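Local coordinates for protein putative oxidoreductase with NAD(P)-binding Rossmann-fold domain (Clostridium difficile, PDB 3UUW) that probably binds NAD(P) in its Rossmann fold and acts as a Gfo/Idh/MocA-type dehydrogenase on an unknown substrate, at residues K20-I25 / L264-E270; T163-Y168 / L198-H203; Y168-D173 / A296-L300. All blocks are in the same frame, centred on the assembly; numbering follows the deposited sequence. Where two conformers were deposited one is given.

Contact 1 of 3, residues K20-I25 / L264-E270; sequences KAYLPI and LKQKGFE
Phe269 fits into the angle between Ala21 and Tyr22. Ala21 CB sits 3.9 Å from the centroid of the Phe269 ring and 6° off its normal, a CH-pi contact over the centre of one face. The edge of the same ring is turned to the face of Tyr22 in an offset edge-to-face pair, planes at 81° and centroids 5.4 Å apart. Phe269 CD1 comes within 3.6 Å of Tyr22 CZ, and the Tyr22 hydroxyl lies in the plane of the Phe269 ring at its edge and is hydrogen-bonded to Tyr94 and Asp96.

Beside this tight aromatic corner, Leu264 rests CD1 on Ile25 CG2. Ile25 carries CG1 between its backbone N and carbonyl carbon (chi1 49°), which brings CD1 to 3.4 Å from Phe269 O. Ala21 O is buried here without a hydrogen-bond partner. At the solvent-exposed margin Pro24 offers its CB, 3.7 Å from Leu264 CD1, and Glu270 OE2 comes no nearer than 4.0 Å to Ile25 CG2 and is hydrogen-bonded to Asn262. At the other border, Trp260 of the second subunit packs on Ala21 and Leu264 and makes a cation-pi contact with Lys20.

The contact docks the helix after the first strand of a Rossmann fold, whose start carries the end of a GxGxxA-like pattern consistent with dinucleotide binding, onto the helices beyond the C-terminal sheet.

Contact 2 of 3, residues T163-Y168 / L198-H203; sequences TLIDDY and LIFVSH
Tyr168 reaches from its helix across to the strand and is held at ring and hydroxyl alike. Its CG stands anti to the backbone N (chi1 -168°), projecting the ring over Val201, whose CG1 lies 3.6 Å from the ring centroid, over the centre of the face. Val201 holds CG1 between its own N and carbonyl carbon (chi1 60°), the rotamer that aims this methyl at the centre of the ring, while CG2 touches CE2.

Beyond the ring, Tyr168 OH and His203 ND1 share a hydrogen bond of 2.7 Å. The two rings meet rim to rim, planes at 37°, with the hydroxyl close to the imidazole plane. Nearer the start of the strand, Leu198 CD2 lies 3.7 Å from Thr163 CG2 and 3.9 Å from Leu164 CD2, which also reaches Val201 CG1. Thr163 OG1, beside its backbone N, is 2.8 Å from a water that accepts a bond from Leu198 N.

Thr214 also bonds the hydroxyl, and Glu188 takes His203 NE2. The phenol is thus gripped twice in a buried setting, and the Glu188–His203–Tyr168 chain of bonds probably fixes the imidazole's rotation while polarising it.

Contact 3 of 3, residues Y168-D173 / A296-L300; sequences YIHVID and AQRLL
Helix 160-179, which packs on the mixed beta-sheet of the C-terminal domain, is crossed here by helix 295-305, close to the C terminus; the short axes pass 9.3 Å apart at 114°. The crossing is steep and the smallest side chain lies where the backbones come closest. Ala296 CB points into the angle between Ile169, Ile172 and Asp173, at 3.8 Å from Asp173 N and an equal distance from Ile172 CG2.

One turn on, Leu300 divides its two methyls between neighbouring sites. With CG anti to the carbonyl carbon (chi1 -68°), its CD1 settles against the base of Ile169, 3.6 Å from CB and about as close to CA. CD2 goes the other way, to the edge of the Tyr168 ring, where it meets CD2 of the tyrosine near the ring plane at 3.6 Å; it also brushes Ile172 CG1.

Ile172 CG2 also touches Leu299 CD2 (3.9 Å), the two side chains crossing at about a right angle. Ile169 instead sends its extended arm past Ala296, bringing Ile169 CD1 to 4.1 Å from Gln297 CB. Gln297 NE2 is hydrogen-bonded to Ala100 O.

Polar bridging is left to one water, which donates to Asp173 OD1 (2.7 Å) and accepts from Ala296 N. Asp173 OD1 also forms a salt bridge with Arg127. The crossing therefore rests on buried aliphatic contact, with a buried carboxylate beside the closest approach; the Arg127 salt bridge and the water bond together hold that carboxylate of Asp173 in place.

In the fold
From the N terminus, helix 16-26 supplies the first half of contact 1, whose partner, 264-270, comes after 238 intervening residues; contact 1 thus closes the longest loop and joins the Rossmann domain to the helices after the C-terminal sheet. Contact 2 lies wholly within that loop and closes a short one, tying helix 160-179 to strand 198-206. Contact 3 starts on the same helix but ends at 296-300, so it crosses both others. Contacts 2 and 3 touch and share Tyr168, putting sheet, helix 160-179 and helix 295-305 in succession. Contact 1 stands apart, its centre 21 Å from that of contact 3, although helices 269-281 and 295-305 are consecutive.

Contact 1 of 3, residues K20-I25 / L264-E270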
loop_
_atom_site.group_PDB
_atom_site.type_symbol
_atom_site.label_atom_id
_atom_site.label_comp_id
_atom_site.label_asym_id
_atom_site.label_seq_id
_atom_site.Cartn_x
_atom_site.Cartn_y
_atom_site.Cartn_z
ATOM N N LYS A 20 15.201 -16.641 -20.276
ATOM C CA LYS A 20 14.297 -15.665 -19.665
ATOM C C LYS A 20 14.860 -14.250 -19.507
ATOM O O LYS A 20 14.076 -13.300 -19.504
ATOM C CB LYS A 20 13.790 -16.163 -18.297
ATOM C CG LYS A 20 14.786 -16.061 -17.173
ATOM C CD LYS A 20 14.175 -16.587 -15.881
ATOM C CE LYS A 20 15.144 -16.492 -14.734
ATOM N NZ LYS A 20 14.535 -16.995 -13.483
ATOM N N ALA A 21 16.188 -14.121 -19.380
ATOM C CA ALA A 21 16.847 -12.820 -19.062
ATOM C C ALA A 21 17.626 -12.178 -20.182
ATOM O O ALA A 21 17.927 -10.955 -20.098
ATOM C CB ALA A 21 17.782 -12.989 -17.858
ATOM N N TYR A 22 18.002 -12.965 -21.206
ATOM C CA TYR A 22 18.835 -12.461 -22.307
ATOM C C TYR A 22 18.247 -12.595 -23.695
ATOM O O TYR A 22 18.161 -11.579 -24.413
ATOM C CB TYR A 22 20.234 -13.063 -22.240
ATOM C CG TYR A 22 20.951 -12.620 -21.000
ATOM C CD1 TYR A 22 21.558 -11.373 -20.946
ATOM C CD2 TYR A 22 20.944 -13.397 -19.848
ATOM C CE1 TYR A 22 22.216 -10.939 -19.796
ATOM C CE2 TYR A 22 21.589 -12.975 -18.685
ATOM C CZ TYR A 22 22.208 -11.746 -18.659
ATOM O OH TYR A 22 22.859 -11.310 -17.516
ATOM N N LEU A 23 17.828 -13.809 -24.077
ATOM C CA LEU A 23 17.241 -14.043 -25.398
ATOM C C LEU A 23 16.101 -13.074 -25.697
ATOM O O LEU A 23 16.060 -12.508 -26.812
ATOM C CB LEU A 23 16.826 -15.516 -25.579
ATOM C CG LEU A 23 17.998 -16.452 -25.900
ATOM C CD1 LEU A 23 17.653 -17.912 -25.706
ATOM C CD2 LEU A 23 18.527 -16.177 -27.329
ATOM N N PRO A 24 15.207 -12.819 -24.711
ATOM C CA PRO A 24 14.100 -11.921 -25.073
ATOM C C PRO A 24 14.522 -10.523 -25.510
ATOM O O PRO A 24 13.799 -9.877 -26.261
ATOM C CB PRO A 24 13.255 -11.879 -23.799
ATOM C CG PRO A 24 13.506 -13.229 -23.159
ATOM C CD PRO A 24 14.982 -13.423 -23.374
ATOM N N ILE A 25 15.673 -10.057 -25.057
ATOM C CA ILE A 25 16.146 -8.735 -25.498
ATOM C C ILE A 25 17.097 -8.821 -26.699
ATOM O O ILE A 25 16.982 -8.018 -27.661
ATOM C CB ILE A 25 16.737 -7.915 -24.332
ATOM C CG1 ILE A 25 17.734 -8.730 -23.538
ATOM C CG2 ILE A 25 15.629 -7.427 -23.445
ATOM C CD1 ILE A 25 18.146 -8.117 -22.182
ATOM N N LEU A 264 12.721 -6.980 -18.252
ATOM C CA LEU A 264 14.180 -7.033 -18.375
ATOM C C LEU A 264 14.764 -5.625 -18.311
ATOM O O LEU A 264 15.888 -5.420 -17.841
ATOM C CB LEU A 264 14.586 -7.760 -19.646
ATOM C CG LEU A 264 14.047 -9.197 -19.679
ATOM C CD1 LEU A 264 14.510 -9.916 -20.959
ATOM C CD2 LEU A 264 14.487 -9.978 -18.419
ATOM N N LYS A 265 13.978 -4.670 -18.775
ATOM C CA LYS A 265 14.325 -3.272 -18.614
ATOM C C LYS A 265 14.260 -2.939 -17.127
ATOM O O LYS A 265 15.163 -2.282 -16.573
ATOM C CB LYS A 265 13.356 -2.398 -19.411
ATOM C CG LYS A 265 13.606 -0.894 -19.272
ATOM C CD LYS A 265 14.900 -0.432 -19.935
ATOM C CE LYS A 265 15.016 1.072 -19.914
ATOM N NZ LYS A 265 16.249 1.537 -20.641
ATOM N N GLN A 266 13.196 -3.386 -16.457
ATOM C CA GLN A 266 13.052 -3.130 -15.019
ATOM C C GLN A 266 14.228 -3.642 -14.222
ATOM O O GLN A 266 14.696 -2.955 -13.335
ATOM C CB GLN A 266 11.807 -3.801 -14.441
ATOM C CG GLN A 266 10.477 -3.319 -14.966
ATOM C CD GLN A 266 9.336 -4.204 -14.475
ATOM O OE1 GLN A 266 9.486 -4.949 -13.520
ATOM N NE2 GLN A 266 8.211 -4.190 -15.203
ATOM N N LYS A 267 14.683 -4.859 -14.522
ATOM C CA LYS A 267 15.696 -5.512 -13.693
ATOM C C LYS A 267 17.112 -5.111 -14.054
ATOM O O LYS A 267 18.042 -5.424 -13.311
ATOM C CB LYS A 267 15.549 -7.013 -13.782
ATOM C CG LYS A 267 14.204 -7.544 -13.269
ATOM C CD LYS A 267 14.076 -9.000 -13.621
ATOM C CE LYS A 267 12.681 -9.578 -13.437
ATOM N NZ LYS A 267 12.137 -9.356 -12.052
ATOM N N GLY A 268 17.294 -4.387 -15.159
ATOM C CA GLY A 268 18.630 -3.946 -15.556
ATOM C C GLY A 268 19.293 -4.800 -16.636
ATOM O O GLY A 268 20.357 -4.453 -17.135
ATOM N N PHE A 269 18.675 -5.918 -17.000
ATOM C CA PHE A 269 19.259 -6.797 -18.018
ATOM C C PHE A 269 19.322 -6.116 -19.384
ATOM O O PHE A 269 20.268 -6.322 -20.139
ATOM C CB PHE A 269 18.493 -8.108 -18.128
ATOM C CG PHE A 269 18.668 -9.001 -16.949
ATOM C CD1 PHE A 269 19.871 -9.687 -16.766
ATOM C CD2 PHE A 269 17.677 -9.135 -15.993
ATOM C CE1 PHE A 269 20.053 -10.513 -15.689
ATOM C CE2 PHE A 269 17.847 -9.954 -14.891
ATOM C CZ PHE A 269 19.041 -10.650 -14.721
ATOM N N GLU A 270 18.298 -5.337 -19.724
ATOM C CA GLU A 270 18.285 -4.660 -20.997
ATOM C C GLU A 270 19.418 -3.641 -21.104
ATOM O O GLU A 270 20.189 -3.642 -22.079
ATOM C CB GLU A 270 16.891 -4.024 -21.264
ATOM C CG GLU A 270 16.809 -3.304 -22.566
ATOM C CD GLU A 270 15.385 -2.959 -22.985
ATOM O OE1 GLU A 270 15.221 -1.991 -23.735
ATOM O OE2 GLU A 270 14.450 -3.673 -22.601
#

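Contact 2 of 3, residues T163-Y168 / L198-H203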
loop_
_atom_site.group_PDB
_atom_site.type_symbol
_atom_site.label_atom_id
_atom_site.label_comp_id
_atom_site.label_asym_id
_atom_site.label_seq_id
_atom_site.Cartn_x
_atom_site.Cartn_y
_atom_site.Cartn_z
ATOM N N THR A 163 25.487 -21.148 -2.609
ATOM C CA THR A 163 24.392 -20.177 -2.537
ATOM C C THR A 163 24.915 -18.746 -2.309
ATOM O O THR A 163 24.435 -17.795 -2.902
ATOM C CB THR A 163 23.395 -20.586 -1.441
ATOM O OG1 THR A 163 23.027 -21.959 -1.638
ATOM C CG2 THR A 163 22.153 -19.729 -1.482
ATOM N N LEU A 164 25.937 -18.594 -1.470
ATOM C CA LEU A 164 26.493 -17.272 -1.254
ATOM C C LEU A 164 27.057 -16.657 -2.556
ATOM O O LEU A 164 26.714 -15.549 -2.907
ATOM C CB LEU A 164 27.578 -17.316 -0.180
ATOM C CG LEU A 164 27.134 -17.593 1.257
ATOM C CD1 LEU A 164 28.354 -17.619 2.177
ATOM C CD2 LEU A 164 26.080 -16.574 1.756
ATOM N N ILE A 165 27.880 -17.429 -3.259
ATOM C CA ILE A 165 28.536 -16.974 -4.476
ATOM C C ILE A 165 27.568 -16.762 -5.636
ATOM O O ILE A 165 27.782 -15.894 -6.480
ATOM C CB ILE A 165 29.627 -17.986 -4.915
ATOM C CG1 ILE A 165 30.719 -18.089 -3.850
ATOM C CG2 ILE A 165 30.254 -17.549 -6.213
ATOM C CD1 ILE A 165 31.483 -16.797 -3.659
ATOM N N ASP A 166 26.494 -17.543 -5.641
ATOM C CA ASP A 166 25.502 -17.560 -6.717
ATOM C C ASP A 166 24.409 -16.512 -6.554
ATOM O O ASP A 166 23.944 -15.946 -7.543
ATOM C CB ASP A 166 24.845 -18.943 -6.770
ATOM C CG ASP A 166 23.967 -19.135 -7.989
ATOM O OD1 ASP A 166 24.427 -18.845 -9.120
ATOM O OD2 ASP A 166 22.821 -19.611 -7.817
ATOM N N ASP A 167 23.988 -16.261 -5.314
ATOM C CA ASP A 167 22.861 -15.369 -5.077
ATOM C C ASP A 167 23.131 -14.232 -4.101
ATOM O O ASP A 167 22.809 -13.087 -4.397
ATOM C CB ASP A 167 21.649 -16.163 -4.631
ATOM C CG ASP A 167 20.337 -15.413 -4.869
ATOM O OD1 ASP A 167 20.355 -14.298 -5.447
ATOM O OD2 ASP A 167 19.278 -15.941 -4.474
ATOM N N TYR A 168 23.734 -14.517 -2.950
ATOM C CA TYR A 168 24.042 -13.444 -2.002
ATOM C C TYR A 168 25.002 -12.431 -2.626
ATOM O O TYR A 168 25.040 -11.273 -2.209
ATOM C CB TYR A 168 24.654 -13.998 -0.737
ATOM C CG TYR A 168 24.768 -13.049 0.437
ATOM C CD1 TYR A 168 23.666 -12.325 0.908
ATOM C CD2 TYR A 168 25.942 -12.956 1.141
ATOM C CE1 TYR A 168 23.772 -11.484 2.036
ATOM C CE2 TYR A 168 26.066 -12.103 2.271
ATOM C CZ TYR A 168 24.972 -11.394 2.720
ATOM O OH TYR A 168 25.105 -10.594 3.847
ATOM N N LEU A 198 22.504 -23.174 3.365
ATOM C CA LEU A 198 22.231 -21.820 3.839
ATOM C C LEU A 198 20.772 -21.617 4.219
ATOM O O LEU A 198 19.867 -21.863 3.411
ATOM C CB LEU A 198 22.585 -20.786 2.758
ATOM C CG LEU A 198 22.373 -19.306 3.140
ATOM C CD1 LEU A 198 23.264 -18.927 4.307
ATOM C CD2 LEU A 198 22.634 -18.398 1.956
ATOM N N ILE A 199 20.551 -21.153 5.443
ATOM C CA ILE A 199 19.213 -20.727 5.892
ATOM C C ILE A 199 19.115 -19.198 5.856
ATOM O O ILE A 199 18.228 -18.618 5.221
ATOM C CB ILE A 199 18.903 -21.176 7.340
ATOM C CG1 ILE A 199 18.917 -22.700 7.489
ATOM C CG2 ILE A 199 17.528 -20.610 7.789
ATOM C CD1 ILE A 199 18.873 -23.161 8.925
ATOM N N PHE A 200 20.026 -18.546 6.563
ATOM C CA PHE A 200 20.008 -17.086 6.673
ATOM C C PHE A 200 21.415 -16.551 6.768
ATOM O O PHE A 200 22.269 -17.161 7.398
ATOM C CB PHE A 200 19.214 -16.712 7.922
ATOM C CG PHE A 200 19.194 -15.248 8.218
ATOM C CD1 PHE A 200 18.286 -14.416 7.578
ATOM C CD2 PHE A 200 20.079 -14.690 9.116
ATOM C CE1 PHE A 200 18.266 -13.040 7.821
ATOM C CE2 PHE A 200 20.061 -13.310 9.360
ATOM C CZ PHE A 200 19.134 -12.497 8.722
ATOM N N VAL A 201 21.655 -15.400 6.138
ATOM C CA VAL A 201 22.934 -14.725 6.236
ATOM C C VAL A 201 22.683 -13.238 6.309
ATOM O O VAL A 201 21.782 -12.719 5.657
ATOM C CB VAL A 201 23.877 -15.054 5.050
ATOM C CG1 VAL A 201 23.272 -14.634 3.735
ATOM C CG2 VAL A 201 25.263 -14.390 5.225
ATOM N N SER A 202 23.496 -12.564 7.102
ATOM C CA SER A 202 23.425 -11.124 7.222
ATOM C C SER A 202 24.778 -10.562 7.583
ATOM O O SER A 202 25.578 -11.224 8.250
ATOM C CB SER A 202 22.395 -10.728 8.275
ATOM O OG SER A 202 22.426 -9.334 8.486
ATOM N N HIS A 203 25.030 -9.342 7.118
ATOM C CA HIS A 203 26.257 -8.618 7.424
ATOM C C HIS A 203 25.988 -7.165 7.655
ATOM O O HIS A 203 25.002 -6.614 7.173
ATOM C CB HIS A 203 27.273 -8.759 6.309
ATOM C CG HIS A 203 27.834 -10.133 6.217
ATOM N ND1 HIS A 203 27.260 -11.118 5.446
ATOM C CD2 HIS A 203 28.859 -10.710 6.872
ATOM C CE1 HIS A 203 27.944 -12.239 5.600
ATOM N NE2 HIS A 203 28.903 -12.026 6.481
HETATM O O HOH W 1 22.648 -23.715 0.520
#

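Contact 3 of 3, residues Y168-D173 / A296-L300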
loop_
_atom_site.group_PDB
_atom_site.type_symbol
_atom_site.label_atom_id
_atom_site.label_comp_id
_atom_site.label_asym_id
_atom_site.label_seq_id
_atom_site.Cartn_x
_atom_site.Cartn_y
_atom_site.Cartn_z
ATOM N N TYR A 168 23.734 -14.517 -2.950
ATOM C CA TYR A 168 24.042 -13.444 -2.002
ATOM C C TYR A 168 25.002 -12.431 -2.626
ATOM O O TYR A 168 25.040 -11.273 -2.209
ATOM C CB TYR A 168 24.654 -13.998 -0.737
ATOM C CG TYR A 168 24.768 -13.049 0.437
ATOM C CD1 TYR A 168 23.666 -12.325 0.908
ATOM C CD2 TYR A 168 25.942 -12.956 1.141
ATOM C CE1 TYR A 168 23.772 -11.484 2.036
ATOM C CE2 TYR A 168 26.066 -12.103 2.271
ATOM C CZ TYR A 168 24.972 -11.394 2.720
ATOM O OH TYR A 168 25.105 -10.594 3.847
ATOM N N ILE A 169 25.736 -12.866 -3.643
ATOM C CA ILE A 169 26.680 -11.997 -4.338
ATOM C C ILE A 169 25.964 -10.772 -4.902
ATOM O O ILE A 169 26.556 -9.689 -4.979
ATOM C CB ILE A 169 27.456 -12.760 -5.454
ATOM C CG1 ILE A 169 28.680 -11.963 -5.926
ATOM C CG2 ILE A 169 26.530 -13.094 -6.637
ATOM C CD1 ILE A 169 29.587 -12.781 -6.840
ATOM N N HIS A 170 24.707 -10.932 -5.311
ATOM C CA HIS A 170 23.942 -9.787 -5.808
ATOM C C HIS A 170 23.714 -8.730 -4.739
ATOM O O HIS A 170 23.783 -7.534 -5.028
ATOM C CB HIS A 170 22.585 -10.201 -6.367
ATOM C CG HIS A 170 22.657 -10.854 -7.705
ATOM N ND1 HIS A 170 23.158 -10.219 -8.823
ATOM C CD2 HIS A 170 22.245 -12.076 -8.116
ATOM C CE1 HIS A 170 23.072 -11.033 -9.860
ATOM N NE2 HIS A 170 22.512 -12.164 -9.459
ATOM N N VAL A 171 23.449 -9.179 -3.520
ATOM C CA VAL A 171 23.241 -8.284 -2.384
ATOM C C VAL A 171 24.540 -7.529 -2.052
ATOM O O VAL A 171 24.557 -6.284 -1.917
ATOM C CB VAL A 171 22.684 -9.076 -1.169
ATOM C CG1 VAL A 171 22.543 -8.166 0.052
ATOM C CG2 VAL A 171 21.329 -9.704 -1.509
ATOM N N ILE A 172 25.633 -8.277 -1.936
ATOM C CA ILE A 172 26.960 -7.710 -1.626
ATOM C C ILE A 172 27.409 -6.779 -2.742
ATOM O O ILE A 172 27.865 -5.678 -2.474
ATOM C CB ILE A 172 27.988 -8.809 -1.376
ATOM C CG1 ILE A 172 27.594 -9.626 -0.143
ATOM C CG2 ILE A 172 29.430 -8.239 -1.200
ATOM C CD1 ILE A 172 27.334 -8.792 1.136
ATOM N N ASP A 173 27.277 -7.195 -3.998
ATOM C CA ASP A 173 27.709 -6.303 -5.071
ATOM C C ASP A 173 26.919 -4.990 -5.085
ATOM O O ASP A 173 27.483 -3.916 -5.287
ATOM C CB ASP A 173 27.587 -6.946 -6.449
ATOM C CG ASP A 173 28.222 -6.081 -7.525
ATOM O OD1 ASP A 173 29.476 -6.051 -7.588
ATOM O OD2 ASP A 173 27.472 -5.409 -8.267
ATOM N N ALA A 296 33.012 -8.200 -4.971
ATOM C CA ALA A 296 31.985 -8.814 -4.134
ATOM C C ALA A 296 32.365 -10.283 -3.847
ATOM O O ALA A 296 32.260 -10.775 -2.705
ATOM C CB ALA A 296 30.610 -8.732 -4.804
ATOM N N GLN A 297 32.837 -10.984 -4.873
ATOM C CA GLN A 297 33.234 -12.378 -4.706
ATOM C C GLN A 297 34.396 -12.543 -3.720
ATOM O O GLN A 297 34.409 -13.477 -2.923
ATOM C CB GLN A 297 33.591 -12.993 -6.045
ATOM C CG GLN A 297 33.724 -14.508 -5.998
ATOM C CD GLN A 297 34.052 -15.084 -7.356
ATOM O OE1 GLN A 297 34.196 -14.342 -8.336
ATOM N NE2 GLN A 297 34.198 -16.406 -7.417
ATOM N N ARG A 298 35.330 -11.605 -3.771
ATOM C CA ARG A 298 36.473 -11.593 -2.872
ATOM C C ARG A 298 35.986 -11.472 -1.431
ATOM O O ARG A 298 36.462 -12.186 -0.553
ATOM C CB ARG A 298 37.418 -10.441 -3.239
ATOM C CG ARG A 298 38.720 -10.471 -2.538
ATOM C CD ARG A 298 39.522 -9.185 -2.815
ATOM N NE ARG A 298 39.861 -9.029 -4.226
ATOM C CZ ARG A 298 40.789 -9.736 -4.877
ATOM N NH1 ARG A 298 41.502 -10.673 -4.258
ATOM N NH2 ARG A 298 41.011 -9.492 -6.165
ATOM N N LEU A 299 35.007 -10.607 -1.190
ATOM C CA LEU A 299 34.488 -10.441 0.144
ATOM C C LEU A 299 33.809 -11.724 0.589
ATOM O O LEU A 299 33.983 -12.171 1.725
ATOM C CB LEU A 299 33.529 -9.250 0.194
ATOM C CG LEU A 299 32.911 -8.890 1.538
ATOM C CD1 LEU A 299 33.982 -8.841 2.611
ATOM C CD2 LEU A 299 32.196 -7.551 1.408
ATOM N N LEU A 300 33.063 -12.352 -0.313
ATOM C CA LEU A 300 32.394 -13.624 0.005
ATOM C C LEU A 300 33.359 -14.776 0.290
ATOM O O LEU A 300 33.090 -15.605 1.160
ATOM C CB LEU A 300 31.412 -14.013 -1.097
ATOM C CG LEU A 300 30.190 -13.095 -1.205
ATOM C CD1 LEU A 300 29.351 -13.441 -2.419
ATOM C CD2 LEU A 300 29.363 -13.182 0.071
HETATM O O HOH W 2 31.863 -7.367 -7.633
#